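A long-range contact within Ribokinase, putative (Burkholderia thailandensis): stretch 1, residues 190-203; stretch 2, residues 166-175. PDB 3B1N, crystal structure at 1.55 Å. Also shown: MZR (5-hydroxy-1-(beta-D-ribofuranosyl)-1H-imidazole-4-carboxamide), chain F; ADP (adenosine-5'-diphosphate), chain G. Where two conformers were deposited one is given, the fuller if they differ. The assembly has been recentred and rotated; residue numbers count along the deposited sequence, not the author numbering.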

# COMPACT_ATOMS: atom_id res chain seq x y z
N ALA B 190 0.45 -24.69 4.59
CA ALA B 190 0.30 -23.69 5.64
C ALA B 190 -0.20 -22.43 4.99
O ALA B 190 0.36 -21.99 3.99
CB ALA B 190 1.62 -23.44 6.33
N VAL B 191 -1.28 -21.86 5.53
CA VAL B 191 -1.87 -20.64 4.91
C VAL B 191 -2.50 -19.84 6.00
O VAL B 191 -2.81 -20.39 7.06
CB VAL B 191 -2.95 -20.97 3.82
CG1 VAL B 191 -2.29 -21.33 2.48
CG2 VAL B 191 -3.93 -22.04 4.25
N ASN B 192 -2.67 -18.52 5.79
CA ASN B 192 -3.58 -17.82 6.69
C ASN B 192 -5.03 -18.01 6.26
O ASN B 192 -5.28 -18.62 5.22
CB ASN B 192 -3.23 -16.36 6.94
CG ASN B 192 -3.51 -15.44 5.78
OD1 ASN B 192 -4.44 -15.62 5.03
ND2 ASN B 192 -2.70 -14.40 5.68
N ASP B 193 -5.98 -17.58 7.07
CA ASP B 193 -7.35 -17.92 6.74
C ASP B 193 -7.90 -17.27 5.46
O ASP B 193 -8.73 -17.84 4.77
CB ASP B 193 -8.30 -17.73 7.92
CG ASP B 193 -8.58 -16.32 8.21
OD1 ASP B 193 -7.65 -15.51 8.39
OD2 ASP B 193 -9.79 -16.05 8.33
N TYR B 194 -7.41 -16.07 5.18
CA TYR B 194 -7.79 -15.37 3.96
C TYR B 194 -7.31 -16.20 2.77
O TYR B 194 -8.06 -16.47 1.81
CB TYR B 194 -7.19 -13.95 3.95
CG TYR B 194 -7.44 -13.15 2.69
CD1 TYR B 194 -6.62 -13.30 1.59
CD2 TYR B 194 -8.51 -12.26 2.61
CE1 TYR B 194 -6.84 -12.56 0.40
CE2 TYR B 194 -8.73 -11.53 1.46
CZ TYR B 194 -7.90 -11.68 0.38
OH TYR B 194 -8.17 -10.96 -0.77
N GLU B 195 -6.04 -16.60 2.81
CA GLU B 195 -5.50 -17.41 1.74
C GLU B 195 -6.21 -18.76 1.64
O GLU B 195 -6.41 -19.28 0.53
CB GLU B 195 -3.99 -17.61 2.00
CG GLU B 195 -3.17 -16.30 2.02
CD GLU B 195 -1.76 -16.45 2.72
OE1 GLU B 195 -1.39 -17.47 3.45
OE2 GLU B 195 -0.97 -15.50 2.47
N ALA B 196 -6.55 -19.34 2.80
CA ALA B 196 -7.23 -20.65 2.81
C ALA B 196 -8.55 -20.52 2.01
O ALA B 196 -8.87 -21.39 1.19
CB ALA B 196 -7.54 -21.07 4.22
N LYS B 197 -9.28 -19.43 2.23
CA LYS B 197 -10.52 -19.19 1.47
C LYS B 197 -10.26 -19.12 -0.05
O LYS B 197 -10.98 -19.73 -0.86
CB LYS B 197 -11.27 -17.96 1.98
CG LYS B 197 -12.55 -17.63 1.19
CD LYS B 197 -13.57 -18.78 1.37
CE LYS B 197 -14.88 -18.48 0.60
NZ LYS B 197 -15.97 -19.21 1.29
N LEU B 198 -9.21 -18.40 -0.43
CA LEU B 198 -8.85 -18.29 -1.83
C LEU B 198 -8.43 -19.63 -2.40
O LEU B 198 -8.72 -19.92 -3.57
CB LEU B 198 -7.75 -17.24 -2.01
CG LEU B 198 -8.11 -15.79 -2.32
CD1 LEU B 198 -9.21 -15.26 -1.45
CD2 LEU B 198 -6.87 -14.96 -2.19
N VAL B 199 -7.76 -20.47 -1.60
CA VAL B 199 -7.36 -21.80 -2.10
C VAL B 199 -8.59 -22.68 -2.38
O VAL B 199 -8.66 -23.35 -3.45
CB VAL B 199 -6.41 -22.51 -1.11
CG1 VAL B 199 -6.20 -24.00 -1.54
CG2 VAL B 199 -5.03 -21.77 -1.08
N CYS B 200 -9.52 -22.68 -1.43
CA CYS B 200 -10.79 -23.44 -1.60
C CYS B 200 -11.51 -22.93 -2.84
O CYS B 200 -11.93 -23.72 -3.70
CB CYS B 200 -11.65 -23.21 -0.39
SG CYS B 200 -11.10 -24.08 1.06
N ASP B 201 -11.63 -21.61 -2.98
CA ASP B 201 -12.30 -21.03 -4.16
C ASP B 201 -11.65 -21.44 -5.48
O ASP B 201 -12.34 -21.81 -6.44
CB ASP B 201 -12.33 -19.51 -4.09
CG ASP B 201 -13.30 -18.99 -3.04
OD1 ASP B 201 -14.02 -19.78 -2.37
OD2 ASP B 201 -13.31 -17.74 -2.89
N LYS B 202 -10.32 -21.40 -5.54
CA LYS B 202 -9.61 -21.63 -6.81
C LYS B 202 -9.55 -23.12 -7.16
O LYS B 202 -9.66 -23.50 -8.33
CB LYS B 202 -8.21 -20.98 -6.77
CG LYS B 202 -7.30 -21.21 -8.00
CD LYS B 202 -6.17 -20.14 -8.10
CE LYS B 202 -6.71 -18.78 -8.62
NZ LYS B 202 -5.64 -17.74 -8.49
N THR B 203 -9.36 -23.96 -6.15
CA THR B 203 -9.29 -25.40 -6.39
C THR B 203 -10.66 -26.00 -6.63
O THR B 203 -10.77 -27.06 -7.28
CB THR B 203 -8.67 -26.18 -5.21
OG1 THR B 203 -9.45 -25.97 -4.03
CG2 THR B 203 -7.19 -25.82 -4.99
N1 MZR F . 5.94 -12.98 -3.78
O3 MZR F . 7.34 -12.72 -1.38
C4 MZR F . 6.38 -11.69 -1.22
C5 MZR F . 5.35 -11.35 -2.17
C6 MZR F . 5.13 -11.98 -3.47
O6 MZR F . 4.20 -11.50 -4.16
N7 MZR F . 4.70 -10.32 -1.56
C8 MZR F . 5.29 -10.08 -0.36
N9 MZR F . 6.34 -10.93 -0.14
C1' MZR F . 7.17 -11.00 1.07
C2' MZR F . 7.72 -9.70 1.62
O2' MZR F . 9.02 -9.54 1.05
C3' MZR F . 7.67 -9.94 3.15
O3' MZR F . 8.92 -9.91 3.85
C4' MZR F . 7.00 -11.28 3.31
O4' MZR F . 6.29 -11.44 2.10
C5' MZR F . 6.06 -11.30 4.49
O5' MZR F . 5.51 -12.64 4.55
PB ADP G . 0.28 -13.96 8.12
O1B ADP G . -0.94 -13.29 7.51
O2B ADP G . 0.71 -15.11 7.25
O3B ADP G . 1.45 -13.16 8.56
PA ADP G . -1.21 -14.40 10.69
O1A ADP G . -1.61 -12.91 10.72
O2A ADP G . -2.28 -15.45 10.66
O3A ADP G . -0.29 -14.77 9.45
O5' ADP G . -0.27 -14.50 11.93
C5' ADP G . 0.44 -15.73 12.09
C4' ADP G . 0.61 -16.15 13.54
O4' ADP G . 1.35 -15.12 14.25
C3' ADP G . -0.72 -16.30 14.31
O3' ADP G . -1.32 -17.59 14.08
C2' ADP G . -0.27 -16.00 15.72
O2' ADP G . 0.30 -17.18 16.32
C1' ADP G . 0.82 -14.97 15.56
N9 ADP G . 0.21 -13.61 15.63
C8 ADP G . -0.26 -12.81 14.62
N7 ADP G . -0.79 -11.66 15.15
C5 ADP G . -0.71 -11.76 16.47
C6 ADP G . -1.12 -10.92 17.60
N6 ADP G . -1.72 -9.73 17.32
N1 ADP G . -0.87 -11.35 18.82
C2 ADP G . -0.28 -12.54 19.07
N3 ADP G . 0.14 -13.35 18.09
C4 ADP G . -0.07 -13.03 16.81
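Stretch 2, residues 166-175: DPGQGLPLFD

How does stretch 2 begin its course along stretch 1? The two run in the same order, since Ala190 lies nearest Asp166, Val199 nearest Leu171 and Lys202 nearest Asp175, with CA atoms 5.2, 7.8 and 6.8 Å apart. Stretch 1 opens as the end of a strand, and Asp166 and Pro167 lie beside it in an extended-to-turning loop segment. Ala190 O is 3.6 Å from Asp166 OD1, an oxygen that is hydrogen-bonded elsewhere in the structure. One residue on, Val191 CG1 meets the proline ring at Pro167 CD, 4.0 Å away, an apolar contact between two buried side chains.

What happens where the strand of stretch 1 gives way to its helix? Asn192 caps the helix: Glu195 N donates to Asn192 OD1 at 2.9 Å, and Asn192 N donates in return to Glu195 OE1, also at 2.9 Å. Asn192 does not touch stretch 2; its ND2 donates instead to ADP O1B at 2.8 Å. Glu195 does reach across. Its CA-to-CB bond points toward stretch 2, and Glu195 OE2 comes within 3.3 Å of Gly168 CA. At Gly168 the backbone has phi 50° and psi -136°, and positive phi by itself favours glycine. The chain then enters a 3-10 segment, residues 169-173.

Which residue of that 3-10 segment packs best against the helix? Leu171 has the largest area of stretch 2 covered by stretch 1, and its CA-to-CB bond points toward the helix. Its methyl CD2 lies 4.1 Å from Glu195 CB, 4.3 Å from Leu198 CB and 3.8 Å from Val199 CG2, so one carbon meets residues from successive turns. Val199 also approaches the proline ring, with its CG2 4.3 Å from Pro167 CG, so Val199 touches both Pro167 and Leu171 and links the proline contact made by Val191 to the leucine contact made by Leu198.

How is the far end of the contact held? The CA-to-CB bond of Lys202 points toward stretch 2; its chi1, chi2 and chi4 are in t and chi3 in m, and its NZ makes the two hydrogen bonds between the stretches. Lys202 NZ donates to Leu171 O at 3.1 Å and to Phe174 O at 2.8 Å, binding one carbonyl within the 3-10 segment and one just after it. Leu171 O also accepts from Phe174 N, at 3.0 Å. The aliphatic part of the chain packs too: Lys202 CD is 4.2 Å from Phe174 CB, and Lys202 CG is 3.8 Å from Asp175 C.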

# COMPACT_ATOMS: atom_id res chain seq x y z
N ASP B 166 3.31 -23.34 0.85
CA ASP B 166 2.85 -22.09 1.38
C ASP B 166 2.59 -21.15 0.14
O ASP B 166 3.50 -20.31 -0.09
CB ASP B 166 4.07 -21.72 2.26
CG ASP B 166 4.05 -20.33 2.84
OD1 ASP B 166 2.96 -19.77 3.03
OD2 ASP B 166 5.19 -19.81 3.12
N PRO B 167 1.46 -21.26 -0.62
CA PRO B 167 1.30 -20.44 -1.83
C PRO B 167 1.26 -18.94 -1.49
O PRO B 167 1.87 -18.12 -2.22
CB PRO B 167 0.04 -21.00 -2.48
CG PRO B 167 -0.74 -21.71 -1.37
CD PRO B 167 0.33 -22.21 -0.44
N GLY B 168 0.66 -18.63 -0.35
CA GLY B 168 0.73 -17.28 0.23
C GLY B 168 0.38 -16.19 -0.79
O GLY B 168 -0.56 -16.29 -1.55
N GLN B 169 1.18 -15.15 -0.77
CA GLN B 169 0.99 -14.04 -1.67
C GLN B 169 1.12 -14.37 -3.14
O GLN B 169 0.81 -13.54 -4.01
CB GLN B 169 2.01 -12.96 -1.31
CG GLN B 169 1.75 -12.36 0.03
CD GLN B 169 2.71 -12.84 1.08
OE1 GLN B 169 3.05 -14.04 1.17
NE2 GLN B 169 3.16 -11.90 1.90
N GLY B 170 1.59 -15.58 -3.44
CA GLY B 170 1.79 -16.01 -4.82
C GLY B 170 0.53 -16.56 -5.44
O GLY B 170 0.50 -16.86 -6.64
N LEU B 171 -0.54 -16.63 -4.65
CA LEU B 171 -1.78 -17.27 -5.11
C LEU B 171 -2.36 -16.71 -6.43
O LEU B 171 -2.82 -17.51 -7.25
CB LEU B 171 -2.83 -17.21 -4.01
CG LEU B 171 -3.60 -18.43 -3.53
CD1 LEU B 171 -3.12 -19.80 -4.03
CD2 LEU B 171 -3.63 -18.34 -2.01
N PRO B 172 -2.31 -15.38 -6.67
CA PRO B 172 -2.88 -14.87 -7.93
C PRO B 172 -2.26 -15.47 -9.20
O PRO B 172 -2.90 -15.47 -10.26
CB PRO B 172 -2.62 -13.35 -7.84
CG PRO B 172 -2.67 -13.09 -6.35
CD PRO B 172 -1.89 -14.25 -5.81
N LEU B 173 -1.04 -15.97 -9.09
CA LEU B 173 -0.30 -16.51 -10.22
C LEU B 173 -0.76 -17.94 -10.59
O LEU B 173 -0.46 -18.44 -11.70
CB LEU B 173 1.19 -16.49 -9.93
CG LEU B 173 1.83 -15.21 -9.33
CD1 LEU B 173 3.28 -15.42 -8.90
CD2 LEU B 173 1.73 -14.06 -10.30
N PHE B 174 -1.46 -18.60 -9.66
CA PHE B 174 -1.91 -19.98 -9.84
C PHE B 174 -3.27 -20.01 -10.55
O PHE B 174 -4.08 -19.09 -10.39
CB PHE B 174 -2.04 -20.70 -8.49
CG PHE B 174 -0.72 -21.15 -7.92
CD1 PHE B 174 -0.29 -22.46 -8.05
CD2 PHE B 174 0.11 -20.24 -7.27
CE1 PHE B 174 0.96 -22.87 -7.56
CE2 PHE B 174 1.32 -20.63 -6.79
CZ PHE B 174 1.74 -21.96 -6.91
N ASP B 175 -3.52 -21.04 -11.35
CA ASP B 175 -4.91 -21.39 -11.68
C ASP B 175 -5.32 -22.61 -10.90
O ASP B 175 -4.51 -23.16 -10.12
CB ASP B 175 -5.12 -21.62 -13.18
CG ASP B 175 -4.21 -22.69 -13.76
OD1 ASP B 175 -4.13 -22.76 -15.01
OD2 ASP B 175 -3.57 -23.47 -12.99